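Local coordinates for VIN1 (PDB 6BFI), which binds actin filaments as a vinculin homolog of a sponge and may play a role in cell-cell adhesion, at residues A[51-62]-A[74-85]. Numbering follows the deposited sequence.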
ATOM      1  N   VAL A  51     -35.961 -16.637   4.925  1.00 61.27           N
ATOM      2  CA  VAL A  51     -35.782 -16.676   6.374  1.00 61.87           C
ATOM      3  C   VAL A  51     -36.031 -18.082   6.904  1.00 61.96           C
ATOM      4  O   VAL A  51     -35.259 -18.600   7.720  1.00 65.75           O
ATOM      5  CB  VAL A  51     -36.703 -15.647   7.055  1.00 62.51           C
ATOM      6  CG1 VAL A  51     -36.714 -15.856   8.563  1.00 62.15           C
ATOM      7  CG2 VAL A  51     -36.266 -14.228   6.708  1.00 60.05           C
ATOM      8  N   THR A  52     -37.104 -18.725   6.439  1.00 65.80           N
ATOM      9  CA  THR A  52     -37.452 -20.055   6.933  1.00 73.29           C
ATOM     10  C   THR A  52     -36.367 -21.073   6.602  1.00 75.75           C
ATOM     11  O   THR A  52     -36.029 -21.923   7.432  1.00 74.95           O
ATOM     12  CB  THR A  52     -38.796 -20.495   6.350  1.00 74.66           C
ATOM     13  OG1 THR A  52     -39.808 -19.551   6.723  1.00 74.35           O
ATOM     14  CG2 THR A  52     -39.185 -21.874   6.865  1.00 70.51           C
ATOM     15  N   ASN A  53     -35.799 -20.994   5.398  1.00 81.82           N
ATOM     16  CA  ASN A  53     -34.793 -21.974   5.001  1.00 88.73           C
ATOM     17  C   ASN A  53     -33.462 -21.715   5.697  1.00 86.12           C
ATOM     18  O   ASN A  53     -32.743 -22.661   6.041  1.00 89.47           O
ATOM     19  CB  ASN A  53     -34.631 -21.973   3.483  1.00 95.57           C
ATOM     20  CG  ASN A  53     -35.861 -22.501   2.775  1.00105.23           C
ATOM     21  OD1 ASN A  53     -36.503 -23.446   3.235  1.00112.39           O
ATOM     22  ND2 ASN A  53     -36.205 -21.883   1.654  1.00106.53           N
ATOM     23  N   LEU A  54     -33.112 -20.444   5.918  1.00 79.81           N
ATOM     24  CA  LEU A  54     -31.919 -20.154   6.709  1.00 75.98           C
ATOM     25  C   LEU A  54     -32.083 -20.657   8.140  1.00 76.61           C
ATOM     26  O   LEU A  54     -31.146 -21.216   8.727  1.00 67.18           O
ATOM     27  CB  LEU A  54     -31.623 -18.655   6.682  1.00 70.70           C
ATOM     28  CG  LEU A  54     -30.230 -18.236   7.163  1.00 69.63           C
ATOM     29  CD1 LEU A  54     -29.144 -18.958   6.377  1.00 66.97           C
ATOM     30  CD2 LEU A  54     -30.057 -16.728   7.057  1.00 65.40           C
ATOM     31  N   VAL A  55     -33.280 -20.480   8.710  1.00 71.13           N
ATOM     32  CA  VAL A  55     -33.580 -21.036  10.027  1.00 73.29           C
ATOM     33  C   VAL A  55     -33.519 -22.558   9.993  1.00 79.52           C
ATOM     34  O   VAL A  55     -33.191 -23.197  10.999  1.00 81.39           O
ATOM     35  CB  VAL A  55     -34.954 -20.523  10.513  1.00 73.23           C
ATOM     36  CG1 VAL A  55     -35.449 -21.317  11.717  1.00 76.45           C
ATOM     37  CG2 VAL A  55     -34.871 -19.048  10.862  1.00 70.71           C
ATOM     38  N   GLN A  56     -33.808 -23.162   8.839  1.00 83.43           N
ATOM     39  CA  GLN A  56     -33.741 -24.615   8.727  1.00 85.07           C
ATOM     40  C   GLN A  56     -32.294 -25.097   8.741  1.00 86.03           C
ATOM     41  O   GLN A  56     -31.929 -25.974   9.533  1.00 87.43           O
ATOM     42  CB  GLN A  56     -34.448 -25.073   7.451  1.00 85.11           C
ATOM     43  CG  GLN A  56     -35.099 -26.445   7.535  1.00 88.70           C
ATOM     44  CD  GLN A  56     -36.382 -26.440   8.350  1.00 91.95           C
ATOM     45  OE1 GLN A  56     -36.889 -25.382   8.727  1.00 94.03           O
ATOM     46  NE2 GLN A  56     -36.916 -27.626   8.623  1.00 92.52           N
ATOM     47  N   VAL A  57     -31.453 -24.530   7.870  1.00 88.86           N
ATOM     48  CA  VAL A  57     -30.077 -25.006   7.776  1.00 89.44           C
ATOM     49  C   VAL A  57     -29.292 -24.631   9.026  1.00 91.71           C
ATOM     50  O   VAL A  57     -28.306 -25.295   9.373  1.00 97.25           O
ATOM     51  CB  VAL A  57     -29.404 -24.473   6.495  1.00 87.09           C
ATOM     52  CG1 VAL A  57     -30.266 -24.773   5.285  1.00 87.99           C
ATOM     53  CG2 VAL A  57     -29.115 -22.987   6.609  1.00 88.19           C
ATOM     54  N   ALA A  58     -29.705 -23.573   9.725  1.00 93.70           N
ATOM     55  CA  ALA A  58     -29.046 -23.230  10.979  1.00 96.43           C
ATOM     56  C   ALA A  58     -29.541 -24.110  12.124  1.00104.00           C
ATOM     57  O   ALA A  58     -28.746 -24.558  12.960  1.00104.36           O
ATOM     58  CB  ALA A  58     -29.264 -21.751  11.294  1.00 87.94           C
ATOM     59  N   ALA A  59     -30.848 -24.379  12.166  1.00110.49           N
ATOM     60  CA  ALA A  59     -31.419 -25.230  13.203  1.00116.08           C
ATOM     61  C   ALA A  59     -30.980 -26.682  13.069  1.00123.01           C
ATOM     62  O   ALA A  59     -31.008 -27.418  14.062  1.00129.40           O
ATOM     63  CB  ALA A  59     -32.946 -25.144  13.174  1.00114.61           C
ATOM     64  N   SER A  60     -30.576 -27.112  11.872  1.00117.94           N
ATOM     65  CA  SER A  60     -30.037 -28.456  11.709  1.00117.36           C
ATOM     66  C   SER A  60     -28.659 -28.616  12.338  1.00119.55           C
ATOM     67  O   SER A  60     -28.145 -29.739  12.382  1.00125.24           O
ATOM     68  CB  SER A  60     -29.969 -28.821  10.224  1.00109.27           C
ATOM     69  OG  SER A  60     -29.105 -27.944   9.522  1.00101.64           O
ATOM     70  N   MET A  61     -28.056 -27.532  12.827  1.00117.67           N
ATOM     71  CA  MET A  61     -26.720 -27.577  13.405  1.00119.26           C
ATOM     72  C   MET A  61     -26.714 -27.511  14.926  1.00125.54           C
ATOM     73  O   MET A  61     -25.643 -27.647  15.527  1.00128.01           O
ATOM     74  CB  MET A  61     -25.865 -26.431  12.853  1.00114.08           C
ATOM     75  CG  MET A  61     -25.766 -26.404  11.343  1.00113.66           C
ATOM     76  SD  MET A  61     -24.634 -25.127  10.769  1.00113.85           S
ATOM     77  CE  MET A  61     -25.382 -23.658  11.466  1.00111.21           C
ATOM     78  N   VAL A  62     -27.870 -27.305  15.563  1.00130.07           N
ATOM     79  CA  VAL A  62     -27.917 -27.251  17.020  1.00133.82           C
ATOM     80  C   VAL A  62     -27.538 -28.593  17.635  1.00141.44           C
ATOM     81  O   VAL A  62     -27.096 -28.644  18.788  1.00145.72           O
ATOM     82  CB  VAL A  62     -29.315 -26.787  17.493  1.00129.33           C
ATOM     83  CG1 VAL A  62     -30.360 -27.863  17.238  1.00130.25           C
ATOM     84  CG2 VAL A  62     -29.284 -26.387  18.964  1.00128.82           C
ATOM     85  N   LEU A  74     -27.987 -19.716  19.437  1.00 90.41           N
ATOM     86  CA  LEU A  74     -28.790 -19.898  18.226  1.00 91.23           C
ATOM     87  C   LEU A  74     -30.275 -19.593  18.433  1.00 93.04           C
ATOM     88  O   LEU A  74     -30.843 -18.831  17.625  1.00 92.54           O
ATOM     89  CB  LEU A  74     -28.568 -21.313  17.679  1.00 92.24           C
ATOM     90  CG  LEU A  74     -29.225 -21.709  16.359  1.00 88.42           C
ATOM     91  CD1 LEU A  74     -28.690 -20.859  15.222  1.00 82.26           C
ATOM     92  CD2 LEU A  74     -28.994 -23.190  16.085  1.00 92.06           C
ATOM     93  N   PRO A  75     -30.961 -20.138  19.444  1.00 96.85           N
ATOM     94  CA  PRO A  75     -32.432 -19.985  19.519  1.00 94.92           C
ATOM     95  C   PRO A  75     -32.889 -18.533  19.555  1.00 92.70           C
ATOM     96  O   PRO A  75     -33.838 -18.184  18.834  1.00 93.61           O
ATOM     97  CB  PRO A  75     -32.799 -20.727  20.815  1.00 97.68           C
ATOM     98  CG  PRO A  75     -31.740 -21.747  20.955  1.00100.09           C
ATOM     99  CD  PRO A  75     -30.478 -21.089  20.465  1.00 99.32           C
ATOM    100  N   PRO A  76     -32.282 -17.653  20.373  1.00 92.50           N
ATOM    101  CA  PRO A  76     -32.777 -16.262  20.388  1.00 91.56           C
ATOM    102  C   PRO A  76     -32.730 -15.585  19.029  1.00 87.05           C
ATOM    103  O   PRO A  76     -33.691 -14.904  18.644  1.00 89.93           O
ATOM    104  CB  PRO A  76     -31.853 -15.573  21.402  1.00 92.61           C
ATOM    105  CG  PRO A  76     -31.403 -16.664  22.289  1.00 94.26           C
ATOM    106  CD  PRO A  76     -31.217 -17.834  21.379  1.00 94.23           C
ATOM    107  N   SER A  77     -31.639 -15.760  18.282  1.00 80.33           N
ATOM    108  CA  SER A  77     -31.560 -15.168  16.951  1.00 77.25           C
ATOM    109  C   SER A  77     -32.570 -15.804  16.003  1.00 74.17           C
ATOM    110  O   SER A  77     -33.182 -15.105  15.180  1.00 69.79           O
ATOM    111  CB  SER A  77     -30.138 -15.294  16.401  1.00 75.49           C
ATOM    112  OG  SER A  77     -29.699 -16.640  16.415  1.00 77.32           O
ATOM    113  N   MET A  78     -32.764 -17.125  16.107  1.00 71.72           N
ATOM    114  CA  MET A  78     -33.759 -17.792  15.266  1.00 74.83           C
ATOM    115  C   MET A  78     -35.149 -17.205  15.489  1.00 79.32           C
ATOM    116  O   MET A  78     -35.818 -16.771  14.539  1.00 80.68           O
ATOM    117  CB  MET A  78     -33.762 -19.297  15.540  1.00 80.00           C
ATOM    118  CG  MET A  78     -32.539 -20.035  15.022  1.00 81.35           C
ATOM    119  SD  MET A  78     -32.746 -21.830  15.028  1.00 90.83           S
ATOM    120  CE  MET A  78     -33.085 -22.145  16.755  1.00 90.21           C
ATOM    121  N   GLN A  79     -35.602 -17.185  16.747  1.00 84.04           N
ATOM    122  CA  GLN A  79     -36.917 -16.637  17.059  1.00 85.73           C
ATOM    123  C   GLN A  79     -37.017 -15.168  16.667  1.00 84.83           C
ATOM    124  O   GLN A  79     -38.080 -14.712  16.228  1.00 79.39           O
ATOM    125  CB  GLN A  79     -37.210 -16.818  18.549  1.00 89.50           C
ATOM    126  CG  GLN A  79     -38.656 -16.581  18.952  1.00 93.88           C
ATOM    127  CD  GLN A  79     -38.913 -16.937  20.405  1.00102.20           C
ATOM    128  OE1 GLN A  79     -38.017 -16.849  21.245  1.00103.78           O
ATOM    129  NE2 GLN A  79     -40.140 -17.352  20.708  1.00106.26           N
ATOM    130  N   GLU A  80     -35.921 -14.419  16.804  1.00 88.14           N
ATOM    131  CA  GLU A  80     -35.921 -13.015  16.405  1.00 89.05           C
ATOM    132  C   GLU A  80     -36.233 -12.868  14.919  1.00 80.27           C
ATOM    133  O   GLU A  80     -37.207 -12.206  14.532  1.00 80.67           O
ATOM    134  CB  GLU A  80     -34.566 -12.386  16.742  1.00 98.54           C
ATOM    135  CG  GLU A  80     -34.501 -10.882  16.534  1.00104.67           C
ATOM    136  CD  GLU A  80     -35.161 -10.108  17.657  1.00113.24           C
ATOM    137  OE1 GLU A  80     -35.426 -10.710  18.720  1.00119.17           O
ATOM    138  OE2 GLU A  80     -35.411  -8.897  17.478  1.00114.96           O
ATOM    139  N   VAL A  81     -35.415 -13.494  14.067  1.00 74.37           N
ATOM    140  CA  VAL A  81     -35.575 -13.297  12.628  1.00 67.25           C
ATOM    141  C   VAL A  81     -36.907 -13.871  12.147  1.00 65.08           C
ATOM    142  O   VAL A  81     -37.561 -13.297  11.262  1.00 59.92           O
ATOM    143  CB  VAL A  81     -34.372 -13.892  11.869  1.00 63.25           C
ATOM    144  CG1 VAL A  81     -34.282 -15.393  12.074  1.00 66.59           C
ATOM    145  CG2 VAL A  81     -34.446 -13.548  10.390  1.00 57.73           C
ATOM    146  N   GLN A  82     -37.349 -14.991  12.732  1.00 67.95           N
ATOM    147  CA  GLN A  82     -38.656 -15.526  12.363  1.00 69.06           C
ATOM    148  C   GLN A  82     -39.770 -14.558  12.742  1.00 72.75           C
ATOM    149  O   GLN A  82     -40.745 -14.393  11.995  1.00 71.38           O
ATOM    150  CB  GLN A  82     -38.877 -16.892  13.014  1.00 68.78           C
ATOM    151  CG  GLN A  82     -38.156 -18.029  12.303  1.00 69.41           C
ATOM    152  CD  GLN A  82     -38.470 -19.387  12.895  1.00 78.00           C
ATOM    153  OE1 GLN A  82     -38.011 -19.723  13.988  1.00 76.99           O
ATOM    154  NE2 GLN A  82     -39.254 -20.180  12.173  1.00 77.87           N
ATOM    155  N   GLN A  83     -39.637 -13.895  13.895  1.00 83.30           N
ATOM    156  CA  GLN A  83     -40.625 -12.895  14.286  1.00 81.58           C
ATOM    157  C   GLN A  83     -40.638 -11.724  13.310  1.00 77.21           C
ATOM    158  O   GLN A  83     -41.704 -11.179  12.999  1.00 80.29           O
ATOM    159  CB  GLN A  83     -40.348 -12.409  15.709  1.00 84.68           C
ATOM    160  CG  GLN A  83     -41.406 -11.465  16.250  1.00 91.22           C
ATOM    161  CD  GLN A  83     -42.803 -12.051  16.168  1.00 96.81           C
ATOM    162  OE1 GLN A  83     -43.128 -13.013  16.866  1.00 99.58           O
ATOM    163  NE2 GLN A  83     -43.635 -11.476  15.309  1.00 96.41           N
ATOM    164  N   ALA A  84     -39.463 -11.326  12.809  1.00 71.67           N
ATOM    165  CA  ALA A  84     -39.423 -10.264  11.806  1.00 67.83           C
ATOM    166  C   ALA A  84     -40.136 -10.684  10.523  1.00 65.51           C
ATOM    167  O   ALA A  84     -40.870  -9.887   9.918  1.00 60.34           O
ATOM    168  CB  ALA A  84     -37.977  -9.871  11.511  1.00 65.83           C
ATOM    169  N   ALA A  85     -39.936 -11.935  10.093  1.00 63.95           N
ATOM    170  CA  ALA A  85     -40.682 -12.436   8.942  1.00 62.32           C
ATOM    171  C   ALA A  85     -42.187 -12.390   9.196  1.00 63.97           C
ATOM    172  O   ALA A  85     -42.966 -12.035   8.299  1.00 60.22           O
ATOM    173  CB  ALA A  85     -40.236 -13.859   8.603  1.00 60.66           C
TER
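Val55 meets Val81 and Gln82 midway along an antiparallel helix pair, two consecutive helices of a helical bundle in this vinculin-family protein. The short axes run 167° apart in direction and come within 10.0 Å, and what joins them is apolar packing between side chains. Val55 divides its work between two methyls. CG2, lying beside the backbone N, touches Val81 CG1 at 3.9 Å and Gln82 CG at 3.7 Å. CG1, anti to that N (chi1 167°), reaches the end of Gln82 and sits 3.8 Å from its CD. The glutamine chain is extended beyond CG and slants across the valine, so its aliphatic part and amide lie over Val55 at the exposed margin.

One turn earlier, Val51 repeats the same torsion and sends CG1 between Val81 CG2, 3.7 Å away, and the methyl of Ala85. Val81 thus serves both valines, one branch each: its chi1 of 63° puts CG1 between N and the carbonyl carbon, facing Val55, and leaves CG2 for Val51. In both pairs the side chains run past each other in opposite directions. Leu122 of helix 102-145 touches both Val81 and Leu74, so a third helix packs against this buried side.

Toward the connection between the helices, Met78, with CG beside its backbone N, carries SD to 3.8 Å from Ala59 CB; the bend at chi3 turns only the terminal CE. Leu74 divides its methyls: CD1 rests on Ala58 CB, while CD2 meets Val62 CB. Leu74 O accepts hydrogen bonds from both Met78 N and Ser77 OG. The same CD2 methyl also lies 3.4 Å from Ala58 O, a carbonyl oxygen that accepts a hydrogen bond from Met61 N.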